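Local coordinates for topoisomerase IV subunit A (Escherichia coli, PDB 1ZVT), which supplies, through its C-terminal beta-pinwheel domain, a probable DNA-binding surface that helps topoisomerase IV select its substrates for decatenation and supercoil removal, at residues P137-A149 / R155-L167. Residues are numbered along the deposited sequence; the frame is centred on the assembly and turned at random.
Sequences PVVIEDASDMLLA and RMLMFPVSDLPQL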
loop_
_atom_site.group_PDB
_atom_site.type_symbol
_atom_site.label_atom_id
_atom_site.label_comp_id
_atom_site.label_asym_id
_atom_site.label_seq_id
_atom_site.Cartn_x
_atom_site.Cartn_y
_atom_site.Cartn_z
ATOM N N PRO A 137 0.077 -0.027 -1.058
ATOM C CA PRO A 137 0.703 -0.963 -2.039
ATOM C C PRO A 137 0.972 -2.295 -1.402
ATOM O O PRO A 137 1.311 -2.345 -0.216
ATOM C CB PRO A 137 2.044 -0.274 -2.399
ATOM C CG PRO A 137 1.730 1.194 -2.174
ATOM C CD PRO A 137 0.850 1.216 -0.939
ATOM N N VAL A 138 0.827 -3.375 -2.164
ATOM C CA VAL A 138 1.049 -4.702 -1.632
ATOM C C VAL A 138 2.170 -5.345 -2.409
ATOM O O VAL A 138 2.115 -5.420 -3.640
ATOM C CB VAL A 138 -0.189 -5.587 -1.722
ATOM C CG1 VAL A 138 0.076 -6.967 -1.051
ATOM C CG2 VAL A 138 -1.391 -4.883 -1.070
ATOM N N VAL A 139 3.191 -5.799 -1.684
ATOM C CA VAL A 139 4.291 -6.538 -2.301
ATOM C C VAL A 139 3.783 -7.938 -2.629
ATOM O O VAL A 139 3.234 -8.651 -1.763
ATOM C CB VAL A 139 5.529 -6.599 -1.371
ATOM C CG1 VAL A 139 6.599 -7.531 -1.924
ATOM C CG2 VAL A 139 6.099 -5.221 -1.127
ATOM N N ILE A 140 3.941 -8.337 -3.889
ATOM C CA ILE A 140 3.445 -9.643 -4.312
ATOM C C ILE A 140 4.579 -10.666 -4.163
ATOM O O ILE A 140 5.559 -10.621 -4.916
ATOM C CB ILE A 140 2.933 -9.610 -5.763
ATOM C CG1 ILE A 140 1.702 -8.701 -5.898
ATOM C CG2 ILE A 140 2.640 -11.053 -6.244
ATOM C CD1 ILE A 140 1.388 -8.313 -7.358
ATOM N N GLU A 141 4.423 -11.587 -3.206
ATOM C CA GLU A 141 5.506 -12.514 -2.841
ATOM C C GLU A 141 5.612 -13.680 -3.802
ATOM O O GLU A 141 6.723 -14.123 -4.110
ATOM C CB GLU A 141 5.351 -13.021 -1.397
ATOM C CG GLU A 141 5.535 -11.936 -0.337
ATOM C CD GLU A 141 6.945 -11.351 -0.281
ATOM O OE1 GLU A 141 7.912 -11.990 -0.769
ATOM O OE2 GLU A 141 7.083 -10.233 0.267
ATOM N N ASP A 142 4.464 -14.158 -4.287
ATOM C CA ASP A 142 4.396 -15.253 -5.259
ATOM C C ASP A 142 3.344 -14.968 -6.341
ATOM O O ASP A 142 2.208 -14.556 -6.048
ATOM C CB ASP A 142 4.083 -16.575 -4.542
ATOM C CG ASP A 142 3.951 -17.781 -5.509
ATOM O OD1 ASP A 142 4.390 -17.727 -6.673
ATOM O OD2 ASP A 142 3.405 -18.819 -5.084
ATOM N N ALA A 143 3.727 -15.216 -7.588
ATOM C CA ALA A 143 2.863 -14.954 -8.743
ATOM C C ALA A 143 1.518 -15.695 -8.684
ATOM O O ALA A 143 0.552 -15.261 -9.309
ATOM C CB ALA A 143 3.591 -15.306 -10.023
ATOM N N SER A 144 1.466 -16.800 -7.934
ATOM C CA SER A 144 0.254 -17.625 -7.834
ATOM C C SER A 144 -0.640 -17.244 -6.641
ATOM O O SER A 144 -1.674 -17.865 -6.389
ATOM C CB SER A 144 0.607 -19.119 -7.818
ATOM O OG SER A 144 1.134 -19.511 -6.561
ATOM N N ASP A 145 -0.248 -16.196 -5.920
ATOM C CA ASP A 145 -1.030 -15.730 -4.775
ATOM C C ASP A 145 -2.419 -15.240 -5.218
ATOM O O ASP A 145 -2.638 -14.962 -6.406
ATOM C CB ASP A 145 -0.266 -14.626 -4.035
ATOM C CG ASP A 145 0.888 -15.170 -3.145
ATOM O OD1 ASP A 145 1.037 -16.405 -2.976
ATOM O OD2 ASP A 145 1.661 -14.331 -2.612
ATOM N N MET A 146 -3.347 -15.168 -4.259
ATOM C CA MET A 146 -4.718 -14.716 -4.521
ATOM C C MET A 146 -4.866 -13.263 -4.091
ATOM O O MET A 146 -4.340 -12.857 -3.065
ATOM C CB MET A 146 -5.734 -15.531 -3.721
ATOM C CG MET A 146 -5.715 -17.019 -4.011
ATOM S SD MET A 146 -6.124 -17.318 -5.735
ATOM C CE MET A 146 -7.795 -16.812 -5.827
ATOM N N LEU A 147 -5.572 -12.487 -4.891
ATOM C CA LEU A 147 -5.970 -11.126 -4.522
ATOM C C LEU A 147 -7.314 -11.236 -3.813
ATOM O O LEU A 147 -8.193 -11.966 -4.263
ATOM C CB LEU A 147 -6.108 -10.271 -5.801
ATOM C CG LEU A 147 -6.543 -8.804 -5.675
ATOM C CD1 LEU A 147 -6.025 -8.007 -6.864
ATOM C CD2 LEU A 147 -8.068 -8.674 -5.545
ATOM N N LEU A 148 -7.458 -10.537 -2.692
ATOM C CA LEU A 148 -8.709 -10.555 -1.947
ATOM C C LEU A 148 -9.110 -9.115 -1.715
ATOM O O LEU A 148 -8.319 -8.309 -1.191
ATOM C CB LEU A 148 -8.558 -11.305 -0.615
ATOM C CG LEU A 148 -9.805 -11.297 0.268
ATOM C CD1 LEU A 148 -10.991 -12.031 -0.366
ATOM C CD2 LEU A 148 -9.511 -11.880 1.637
ATOM N N ALA A 149 -10.301 -8.770 -2.197
ATOM C CA ALA A 149 -10.804 -7.410 -2.063
ATOM C C ALA A 149 -12.037 -7.433 -1.201
ATOM O O ALA A 149 -12.878 -8.327 -1.333
ATOM C CB ALA A 149 -11.199 -6.849 -3.469
ATOM N N ARG A 155 -18.773 -6.380 0.563
ATOM C CA ARG A 155 -18.671 -7.441 -0.439
ATOM C C ARG A 155 -17.240 -7.927 -0.546
ATOM O O ARG A 155 -16.309 -7.142 -0.419
ATOM C CB ARG A 155 -19.168 -6.983 -1.813
ATOM C CG ARG A 155 -20.669 -6.687 -1.815
ATOM C CD ARG A 155 -21.208 -6.351 -3.180
ATOM N NE ARG A 155 -22.662 -6.337 -3.043
ATOM C CZ ARG A 155 -23.352 -5.295 -2.598
ATOM N NH1 ARG A 155 -22.736 -4.155 -2.294
ATOM N NH2 ARG A 155 -24.665 -5.398 -2.442
ATOM N N MET A 156 -17.079 -9.228 -0.784
ATOM C CA MET A 156 -15.758 -9.858 -0.891
ATOM C C MET A 156 -15.597 -10.548 -2.243
ATOM O O MET A 156 -16.516 -11.209 -2.748
ATOM C CB MET A 156 -15.539 -10.884 0.235
ATOM C CG MET A 156 -15.578 -10.289 1.620
ATOM S SD MET A 156 -15.229 -11.545 2.876
ATOM C CE MET A 156 -13.809 -12.332 2.229
ATOM N N LEU A 157 -14.426 -10.380 -2.841
ATOM C CA LEU A 157 -14.112 -11.074 -4.097
ATOM C C LEU A 157 -12.683 -11.552 -4.044
ATOM O O LEU A 157 -11.809 -10.793 -3.646
ATOM C CB LEU A 157 -14.259 -10.121 -5.293
ATOM C CG LEU A 157 -14.002 -10.714 -6.693
ATOM C CD1 LEU A 157 -15.055 -11.735 -7.078
ATOM C CD2 LEU A 157 -13.950 -9.629 -7.757
ATOM N N MET A 158 -12.447 -12.791 -4.463
ATOM C CA MET A 158 -11.077 -13.335 -4.506
ATOM C C MET A 158 -10.804 -13.904 -5.903
ATOM O O MET A 158 -11.649 -14.604 -6.461
ATOM C CB MET A 158 -10.867 -14.446 -3.467
ATOM C CG MET A 158 -9.413 -14.890 -3.361
ATOM S SD MET A 158 -9.158 -15.940 -1.917
ATOM C CE MET A 158 -9.811 -17.505 -2.443
ATOM N N PHE A 159 -9.625 -13.622 -6.455
ATOM C CA PHE A 159 -9.204 -14.234 -7.725
ATOM C C PHE A 159 -7.677 -14.198 -7.791
ATOM O O PHE A 159 -7.056 -13.419 -7.064
ATOM C CB PHE A 159 -9.829 -13.516 -8.941
ATOM C CG PHE A 159 -9.487 -12.046 -9.032
ATOM C CD1 PHE A 159 -8.265 -11.624 -9.569
ATOM C CD2 PHE A 159 -10.408 -11.085 -8.621
ATOM C CE1 PHE A 159 -7.958 -10.257 -9.654
ATOM C CE2 PHE A 159 -10.105 -9.725 -8.690
ATOM C CZ PHE A 159 -8.878 -9.316 -9.220
ATOM N N PRO A 160 -7.069 -15.047 -8.635
ATOM C CA PRO A 160 -5.596 -15.074 -8.673
ATOM C C PRO A 160 -5.037 -13.714 -9.086
ATOM O O PRO A 160 -5.537 -13.101 -10.024
ATOM C CB PRO A 160 -5.302 -16.129 -9.742
ATOM C CG PRO A 160 -6.522 -17.009 -9.746
ATOM C CD PRO A 160 -7.646 -16.021 -9.580
ATOM N N VAL A 161 -4.012 -13.228 -8.380
ATOM C CA VAL A 161 -3.488 -11.893 -8.691
ATOM C C VAL A 161 -2.931 -11.789 -10.141
ATOM O O VAL A 161 -2.914 -10.698 -10.711
ATOM C CB VAL A 161 -2.472 -11.399 -7.608
ATOM C CG1 VAL A 161 -1.180 -12.155 -7.719
ATOM C CG2 VAL A 161 -2.244 -9.868 -7.701
ATOM N N SER A 162 -2.509 -12.924 -10.717
ATOM C CA SER A 162 -2.097 -12.993 -12.138
ATOM C C SER A 162 -3.188 -12.556 -13.114
ATOM O O SER A 162 -2.885 -12.219 -14.255
ATOM C CB SER A 162 -1.619 -14.405 -12.500
ATOM O OG SER A 162 -2.605 -15.373 -12.179
ATOM N N ASP A 163 -4.451 -12.584 -12.685
ATOM C CA ASP A 163 -5.577 -12.125 -13.510
ATOM C C ASP A 163 -5.592 -10.611 -13.742
ATOM O O ASP A 163 -6.216 -10.128 -14.698
ATOM C CB ASP A 163 -6.918 -12.540 -12.888
ATOM C CG ASP A 163 -7.288 -13.985 -13.170
ATOM O OD1 ASP A 163 -6.477 -14.701 -13.808
ATOM O OD2 ASP A 163 -8.400 -14.391 -12.746
ATOM N N LEU A 164 -4.910 -9.864 -12.881
ATOM C CA LEU A 164 -4.865 -8.426 -13.010
ATOM C C LEU A 164 -3.713 -7.990 -13.930
ATOM O O LEU A 164 -2.535 -8.276 -13.637
ATOM C CB LEU A 164 -4.698 -7.795 -11.622
ATOM C CG LEU A 164 -4.836 -6.273 -11.562
ATOM C CD1 LEU A 164 -6.209 -5.794 -11.993
ATOM C CD2 LEU A 164 -4.556 -5.830 -10.156
ATOM N N PRO A 165 -4.037 -7.318 -15.054
ATOM C CA PRO A 165 -2.998 -6.938 -16.012
ATOM C C PRO A 165 -1.900 -6.076 -15.412
ATOM O O PRO A 165 -2.148 -5.244 -14.526
ATOM C CB PRO A 165 -3.774 -6.158 -17.089
ATOM C CG PRO A 165 -5.154 -6.734 -17.046
ATOM C CD PRO A 165 -5.381 -6.935 -15.544
ATOM N N GLN A 166 -0.681 -6.308 -15.900
ATOM C CA GLN A 166 0.480 -5.514 -15.532
ATOM C C GLN A 166 0.545 -4.217 -16.340
ATOM O O GLN A 166 0.365 -4.228 -17.552
ATOM C CB GLN A 166 1.760 -6.345 -15.699
ATOM C CG GLN A 166 3.035 -5.600 -15.321
ATOM C CD GLN A 166 4.258 -6.492 -15.200
ATOM O OE1 GLN A 166 4.181 -7.710 -15.372
ATOM N NE2 GLN A 166 5.397 -5.884 -14.878
ATOM N N LEU A 167 0.780 -3.105 -15.654
ATOM C CA LEU A 167 0.940 -1.786 -16.270
ATOM C C LEU A 167 2.106 -1.062 -15.606
ATOM O O LEU A 167 2.574 -1.484 -14.541
ATOM C CB LEU A 167 -0.338 -0.948 -16.100
ATOM C CG LEU A 167 -1.611 -1.412 -16.817
ATOM C CD1 LEU A 167 -2.776 -0.542 -16.371
ATOM C CD2 LEU A 167 -1.467 -1.411 -18.373
HETATM O O HOH W 1 -2.054 -15.567 -9.197
#
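Met146 bends over the end of strand 155-160, against Met158 and Pro160. CB lies 3.8 Å from Met158 CG, and the two methionine side chains cross at about a right angle. CG comes next to Met158 SD, while SD sits 3.7 Å from Pro160 CA. Bends at chi2 and chi3, the latter -67°, fold the chain back, laying CE against the Phe159-Pro160 peptide, 3.3 Å from Phe159 C, and near Met158 CG. Shortened to an alanine, the side chain would keep CB beside Met158 but lose SD and CE, which would probably uncover the Phe159-Pro160 peptide on this side and leave Met158 CG without its methyl neighbour.

The backbones of 146-149 and 155-160 run antiparallel, their axes at 163°. Leu147 and Phe159 exchange backbone bonds in both directions, as do Ala149 and Leu157; Ala149 N to Leu157 O is nearly straight, 175° at the hydrogen. Beyond the strand, Val161 N donates to Asp145 O at 3.0 Å, and a water bonded to Ala143 O, Asp145 O and Ser162 N ties the type I turn Asp142-Asp145 to the 3-10 segment.

On the face with Ala149 and Leu157, Leu147 lies alongside Phe159, CD2 to ring atom CZ 3.8 Å, with Leu193 of strand 190-196 touching Leu147; Leu148 and Met158 share the other face. Ile140 CD1 and Val161 CG2 meet tip to tip at 4.0 Å. This hairpin forms the two central strands of a beta-pinwheel blade, flanked by 190-196 and 230-231. Main-chain hydrogen bonds and apolar packing hold the contact, with no salt bridge between the two segments.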